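Acetoacetate decarboxylase (Sphingomonas wittichii, PDB 5UPB) is an acetoacetate decarboxylase-like enzyme of the lyase class that probably acts on keto acids through a Schiff base formed by an active-site lysine. Local coordinates at the interface of chains A and B. Coordinates in Å, arbitrary orientation; residue numbers count along the deposited sequence, not the author numbering. Chains: chain A/B, Acetoacetate decarboxylase.

Contact 1: the interface of chains A and B. Residues chain A 188, 193-195; chain B 184, 196, 198, 254.
The carboxylate oxygen OE2 of B:Glu198 accepts from both chains at this contact between two subunits of an acetoacetate decarboxylase-family enzyme. The backbone N of A:Thr194 gives it a nearly straight bond, 2.9 Å to OE2 of B:Glu198 with 175° at the hydrogen, on the syn lone pair. B:Arg184, in the same chain as the glutamate, adds a salt bridge from NH1 to OE2 of B:Glu198 at 3.2 Å, from above the carboxylate plane. That NH1 is modelled too close to O of A:Thr194, so its position is doubtful and no bond to that carbonyl is inferred. OE1 of B:Glu198 takes the hydroxyl OG1 of A:Thr194 at 2.6 Å, near the carboxylate plane on the syn side. Backbone and side chain of one threonine thus hold both oxygens and should fix the rotation of the carboxylate. The threonine hydroxyl lies beside its own backbone N (chi1 -56°), which lets the two donors point the same way. B:Arg254 is poorly ordered, but its NE is modelled 3.0 Å from OE1 of B:Glu198. B:Arg184 reaches in with its chain extended to NE. CB of A:Gln193 covers the rim of one guanidinium face. The glutamate and B:Arg184 come from strands 196-203 and 179-186; A:Thr194 lies in a loop.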
# COMPACT_ATOMS: atom_id res chain seq x y z
N ALA A 188 -17.52 -24.93 0.09
CA ALA A 188 -18.56 -24.70 -0.91
C ALA A 188 -19.44 -23.52 -0.50
O ALA A 188 -19.86 -23.44 0.65
CB ALA A 188 -19.44 -25.94 -1.11
N GLN A 193 -21.48 -27.13 -5.18
CA GLN A 193 -20.05 -27.00 -5.37
C GLN A 193 -19.29 -28.13 -4.65
O GLN A 193 -19.77 -28.70 -3.67
CB GLN A 193 -19.53 -25.64 -4.87
CG GLN A 193 -20.00 -24.44 -5.70
CD GLN A 193 -19.57 -23.14 -5.09
OE1 GLN A 193 -18.84 -23.13 -4.08
NE2 GLN A 193 -20.00 -22.03 -5.69
N THR A 194 -18.12 -28.46 -5.17
CA THR A 194 -17.30 -29.53 -4.58
C THR A 194 -16.40 -28.96 -3.50
O THR A 194 -15.49 -28.19 -3.82
CB THR A 194 -16.45 -30.22 -5.63
OG1 THR A 194 -17.28 -30.71 -6.68
CG2 THR A 194 -15.62 -31.40 -4.97
N PRO A 195 -16.58 -29.32 -2.23
CA PRO A 195 -15.70 -28.79 -1.18
C PRO A 195 -14.46 -29.66 -0.97
O PRO A 195 -14.39 -30.81 -1.40
CB PRO A 195 -16.61 -28.84 0.06
CG PRO A 195 -17.43 -30.08 -0.17
CD PRO A 195 -17.63 -30.20 -1.67
N ARG B 184 -14.43 -22.51 -10.96
CA ARG B 184 -14.06 -22.78 -9.59
C ARG B 184 -12.94 -23.82 -9.63
O ARG B 184 -13.15 -24.99 -9.96
CB ARG B 184 -15.29 -23.24 -8.81
CG ARG B 184 -14.96 -23.56 -7.35
CD ARG B 184 -16.19 -23.99 -6.56
NE ARG B 184 -15.99 -23.95 -5.11
CZ ARG B 184 -15.72 -25.02 -4.40
NH1 ARG B 184 -15.60 -26.19 -4.99
NH2 ARG B 184 -15.57 -24.95 -3.09
N VAL B 196 -10.08 -29.34 -7.25
CA VAL B 196 -11.40 -28.95 -7.70
C VAL B 196 -11.25 -28.28 -9.05
O VAL B 196 -10.38 -27.41 -9.22
CB VAL B 196 -12.09 -28.00 -6.70
CG1 VAL B 196 -13.44 -27.51 -7.23
CG2 VAL B 196 -12.25 -28.68 -5.35
N GLU B 198 -14.32 -27.02 -11.77
CA GLU B 198 -15.69 -27.15 -12.23
C GLU B 198 -16.21 -25.80 -12.73
O GLU B 198 -15.94 -24.76 -12.13
CB GLU B 198 -16.56 -27.75 -11.12
CG GLU B 198 -16.49 -26.96 -9.79
CD GLU B 198 -16.95 -27.76 -8.57
OE1 GLU B 198 -17.06 -29.01 -8.66
OE2 GLU B 198 -17.28 -27.12 -7.55
N ARG B 254 -22.94 -25.16 -9.66
CA ARG B 254 -22.10 -25.98 -10.52
C ARG B 254 -22.86 -26.38 -11.79
O ARG B 254 -24.02 -26.80 -11.73
CB ARG B 254 -21.62 -27.21 -9.74
CG ARG B 254 -20.66 -28.12 -10.48
CD ARG B 254 -20.20 -29.24 -9.57
NE ARG B 254 -19.30 -30.15 -10.27
CZ ARG B 254 -19.72 -31.20 -10.98
NH1 ARG B 254 -21.01 -31.48 -11.07
NH2 ARG B 254 -18.83 -31.96 -11.59

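Contact 2: the interface of chains A and B. Residues chain A 101-104, 120, 122, 227; chain B 6, 8.
The ring of B:Phe6 is inserted between two layers of chain A. One face carries the carbonyl O of A:Ala101 and CA of A:Phe102, both displaced toward the rim. The opposite face carries A:Lys122, whose CE sits 3.7 Å from the ring centroid of B:Phe6 in a CH-pi contact. At the edge, in plane, is the carbonyl O of A:Val103, 3.4 Å from CZ of B:Phe6, where it meets the partly positive ring edge. The carbonyl O of A:Pro120 approaches CE1 of B:Phe6 from off the plane, at 3.3 Å. The side chain of A:Phe102 crosses the ring at a slant, its CD1 3.4 Å from CD2 of B:Phe6. The rim of one indole face of A:Trp104 lies over CE2 of B:Phe6, 3.8 Å from CZ2 of A:Trp104, and the two side chains cross at about a right angle.

A:Glu227 ties two of the walls together and touches the ring itself. A:Lys122 is extended beyond CG, and its methylenes run over the phenyl face before NZ reaches OE1 of A:Glu227 at 2.8 Å in a salt bridge. OE2 of A:Glu227 accepts from NE1 of A:Trp104 at 2.9 Å. The glutamate chain bends at chi2 (-73°) to serve both. B:Phe6 follows a cis peptide bond in the N-terminal segment. It docks at strands 103-105 and 121-123, on the Pro-Lys-Lys stretch whose first lysine is probably the Schiff-base one by family; A:Lys122 is the second.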
# COMPACT_ATOMS: atom_id res chain seq x y z
N ALA A 101 -1.72 -21.29 12.66
CA ALA A 101 -3.15 -20.95 12.70
C ALA A 101 -3.44 -19.62 12.03
O ALA A 101 -4.38 -19.51 11.25
CB ALA A 101 -3.62 -20.90 14.15
N PHE A 102 -2.72 -18.57 12.41
CA PHE A 102 -2.94 -17.23 11.88
C PHE A 102 -1.66 -16.76 11.18
O PHE A 102 -0.63 -16.59 11.85
CB PHE A 102 -3.29 -16.22 12.98
CG PHE A 102 -4.48 -16.59 13.83
CD1 PHE A 102 -5.41 -17.50 13.41
CD2 PHE A 102 -4.64 -16.00 15.06
CE1 PHE A 102 -6.49 -17.82 14.21
CE2 PHE A 102 -5.69 -16.32 15.86
CZ PHE A 102 -6.62 -17.23 15.43
N VAL A 103 -1.76 -16.46 9.89
CA VAL A 103 -0.65 -15.97 9.08
C VAL A 103 -1.14 -14.78 8.27
O VAL A 103 -2.23 -14.83 7.68
CB VAL A 103 -0.13 -17.07 8.14
CG1 VAL A 103 1.10 -16.58 7.34
CG2 VAL A 103 0.20 -18.32 8.94
N TRP A 104 -0.32 -13.72 8.23
CA TRP A 104 -0.56 -12.56 7.38
C TRP A 104 0.67 -12.36 6.50
O TRP A 104 1.80 -12.42 6.99
CB TRP A 104 -0.85 -11.28 8.21
CG TRP A 104 -2.06 -11.38 9.13
CD1 TRP A 104 -3.35 -10.95 8.87
CD2 TRP A 104 -2.09 -11.95 10.46
NE1 TRP A 104 -4.15 -11.20 9.95
CE2 TRP A 104 -3.41 -11.82 10.93
CE3 TRP A 104 -1.13 -12.55 11.28
CZ2 TRP A 104 -3.80 -12.27 12.19
CZ3 TRP A 104 -1.52 -12.99 12.54
CH2 TRP A 104 -2.86 -12.84 12.98
N PRO A 120 -3.24 -21.26 6.55
CA PRO A 120 -4.26 -20.20 6.52
C PRO A 120 -3.62 -18.82 6.50
O PRO A 120 -2.97 -18.42 7.48
CB PRO A 120 -5.04 -20.43 7.82
CG PRO A 120 -4.63 -21.77 8.32
CD PRO A 120 -3.22 -21.95 7.84
N LYS A 122 -3.96 -14.51 5.41
CA LYS A 122 -4.62 -13.28 4.98
C LYS A 122 -3.56 -12.30 4.48
O LYS A 122 -2.34 -12.53 4.64
CB LYS A 122 -5.39 -12.67 6.15
CG LYS A 122 -6.54 -13.55 6.66
CD LYS A 122 -7.25 -12.86 7.85
CE LYS A 122 -8.37 -13.68 8.36
NZ LYS A 122 -8.94 -13.08 9.63
N GLU A 227 -10.57 -10.64 13.61
CA GLU A 227 -9.48 -11.54 13.96
C GLU A 227 -9.81 -12.14 15.31
O GLU A 227 -10.71 -11.68 16.00
CB GLU A 227 -8.14 -10.81 14.04
CG GLU A 227 -7.75 -10.06 12.80
CD GLU A 227 -7.31 -10.98 11.67
OE1 GLU A 227 -7.43 -12.22 11.83
OE2 GLU A 227 -6.84 -10.46 10.63
N PHE B 6 -9.69 -17.66 8.69
CA PHE B 6 -9.26 -18.55 9.78
C PHE B 6 -10.47 -19.19 10.45
O PHE B 6 -11.40 -18.48 10.86
CB PHE B 6 -8.49 -17.80 10.85
CG PHE B 6 -7.32 -16.99 10.34
CD1 PHE B 6 -6.56 -17.43 9.26
CD2 PHE B 6 -6.96 -15.79 10.97
CE1 PHE B 6 -5.46 -16.68 8.80
CE2 PHE B 6 -5.87 -15.05 10.52
CZ PHE B 6 -5.12 -15.48 9.43
N THR B 8 -12.44 -20.70 13.39
CA THR B 8 -12.45 -20.72 14.85
C THR B 8 -13.88 -20.99 15.29
O THR B 8 -14.82 -20.85 14.50
CB THR B 8 -11.93 -19.41 15.48
OG1 THR B 8 -12.95 -18.38 15.42
CG2 THR B 8 -10.70 -18.90 14.76

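Contact 3: the interface of chains A and B. Residues chain A 75, 77-78, 107, 109; chain B 153-154, 156, 226.
B:His154, the residue with most surface buried here, is held at both ring nitrogens. NE2 of B:His154 accepts from the indole NE1 of A:Trp109 at 3.1 Å. That NE2 lies near the indole plane, while NE1 of A:Trp109 is tilted from the imidazole plane, and the bond is bent, 136° at the hydrogen. The two rings meet edge to face, with planes 70° apart. ND1 of B:His154 donates to OD2 of B:Asp226 at 2.8 Å, in the imidazole plane and on the syn lone pair. The aspartate should hold the ring with NE2 towards the tryptophan. NH1 of B:Arg153 adds a salt bridge to OD2 of B:Asp226 at 3.0 Å. The A:Ala77 to A:Gly78 backbone covers one imidazole face, while CG of B:Arg153 packs on the opposite one.

With chi1 -167°, the amide of A:Asn75 is swung across the carboxylate of B:Asp226. ND2 of A:Asn75 makes a weak bond to OD2 of B:Asp226 at 3.0 Å. OD1 of A:Asn75 binds water 1 at 2.7 Å. That water also contacts N of A:Ala77 and the carbonyl O of B:His154, bridging the chains. NZ of A:Lys107 should steady the 3-10 helix 76-78 through O of A:Ala77. The site joins this helix and helix 108-116 to the turn between strands 146-153 and 156-166, and may contribute to subunit association.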
# COMPACT_ATOMS: atom_id res chain seq x y z
N ASN A 75 10.90 -9.26 -12.62
CA ASN A 75 9.71 -9.22 -11.76
C ASN A 75 10.15 -9.28 -10.31
O ASN A 75 9.85 -10.25 -9.59
CB ASN A 75 8.76 -10.35 -12.10
CG ASN A 75 7.39 -10.14 -11.45
OD1 ASN A 75 7.18 -9.12 -10.81
ND2 ASN A 75 6.55 -11.15 -11.48
N ALA A 77 9.06 -7.71 -7.57
CA ALA A 77 8.01 -7.81 -6.58
C ALA A 77 7.41 -9.20 -6.50
O ALA A 77 6.80 -9.55 -5.49
CB ALA A 77 6.90 -6.78 -6.85
N GLY A 78 7.58 -10.02 -7.53
CA GLY A 78 7.17 -11.39 -7.45
C GLY A 78 8.12 -12.32 -6.77
O GLY A 78 7.83 -13.51 -6.66
N LYS A 107 1.88 -10.50 -0.11
CA LYS A 107 1.83 -10.80 -1.53
C LYS A 107 0.83 -11.94 -1.71
O LYS A 107 0.92 -12.96 -1.03
CB LYS A 107 3.22 -11.20 -2.08
CG LYS A 107 4.25 -10.10 -2.07
CD LYS A 107 3.91 -9.02 -3.07
CE LYS A 107 4.77 -7.76 -2.93
NZ LYS A 107 6.22 -8.18 -3.06
N TRP A 109 0.36 -14.05 -4.11
CA TRP A 109 0.90 -15.32 -4.60
C TRP A 109 1.40 -16.18 -3.47
O TRP A 109 1.31 -17.40 -3.53
CB TRP A 109 2.01 -15.12 -5.64
CG TRP A 109 3.00 -14.03 -5.38
CD1 TRP A 109 2.92 -12.75 -5.82
CD2 TRP A 109 4.25 -14.15 -4.70
NE1 TRP A 109 4.03 -12.04 -5.42
CE2 TRP A 109 4.87 -12.88 -4.74
CE3 TRP A 109 4.91 -15.21 -4.07
CZ2 TRP A 109 6.11 -12.62 -4.18
CZ3 TRP A 109 6.16 -14.94 -3.47
CH2 TRP A 109 6.74 -13.65 -3.54
N ARG B 153 -0.12 -3.70 -10.66
CA ARG B 153 0.29 -4.79 -9.80
C ARG B 153 1.78 -5.01 -9.97
O ARG B 153 2.29 -4.96 -11.09
CB ARG B 153 -0.47 -6.10 -10.11
CG ARG B 153 -0.05 -7.32 -9.24
CD ARG B 153 -1.00 -8.50 -9.48
NE ARG B 153 -0.64 -9.69 -8.72
CZ ARG B 153 0.22 -10.62 -9.15
NH1 ARG B 153 0.80 -10.53 -10.34
NH2 ARG B 153 0.50 -11.66 -8.38
N HIS B 154 2.47 -5.24 -8.85
CA HIS B 154 3.90 -5.55 -8.87
C HIS B 154 4.71 -4.44 -9.52
O HIS B 154 5.81 -4.67 -10.06
CB HIS B 154 4.14 -6.90 -9.58
CG HIS B 154 3.85 -8.09 -8.72
ND1 HIS B 154 3.81 -9.37 -9.22
CD2 HIS B 154 3.65 -8.20 -7.38
CE1 HIS B 154 3.58 -10.22 -8.23
NE2 HIS B 154 3.48 -9.54 -7.11
N PHE B 156 3.71 -2.75 -12.19
CA PHE B 156 3.35 -2.66 -13.60
C PHE B 156 1.97 -2.08 -13.73
O PHE B 156 1.01 -2.59 -13.14
CB PHE B 156 3.37 -4.04 -14.28
CG PHE B 156 4.68 -4.74 -14.18
CD1 PHE B 156 5.69 -4.40 -15.07
CD2 PHE B 156 4.91 -5.71 -13.23
CE1 PHE B 156 6.95 -5.03 -15.01
CE2 PHE B 156 6.18 -6.36 -13.15
CZ PHE B 156 7.19 -6.01 -14.04
N ASP B 226 4.09 -11.31 -15.58
CA ASP B 226 3.24 -12.32 -14.95
C ASP B 226 1.76 -12.10 -15.24
O ASP B 226 0.88 -12.45 -14.44
CB ASP B 226 3.52 -12.38 -13.44
CG ASP B 226 3.40 -11.03 -12.73
OD1 ASP B 226 3.13 -10.02 -13.39
OD2 ASP B 226 3.57 -10.99 -11.49
O HOH W 1 8.06 -6.68 -10.13

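All three contacts belong to one two-fold interface, so each recurs with the chains exchanged. Measured between the centres of their C-alpha atoms, contact 2 lies about 23 Å from contact 1 and about 23 Å from contact 3, while contacts 1 and 3 are about 28 Å apart. No residue is shared, but contact 2 uses A:Glu227 and contact 3 uses B:Asp226, adjacent positions of the same protein, here in opposite chains. The segment 101-109 of chain A likewise serves both. This spread should resist hinging of the two subunits. The deposited assembly has four copies, so this pair is probably a building block of a tetramer.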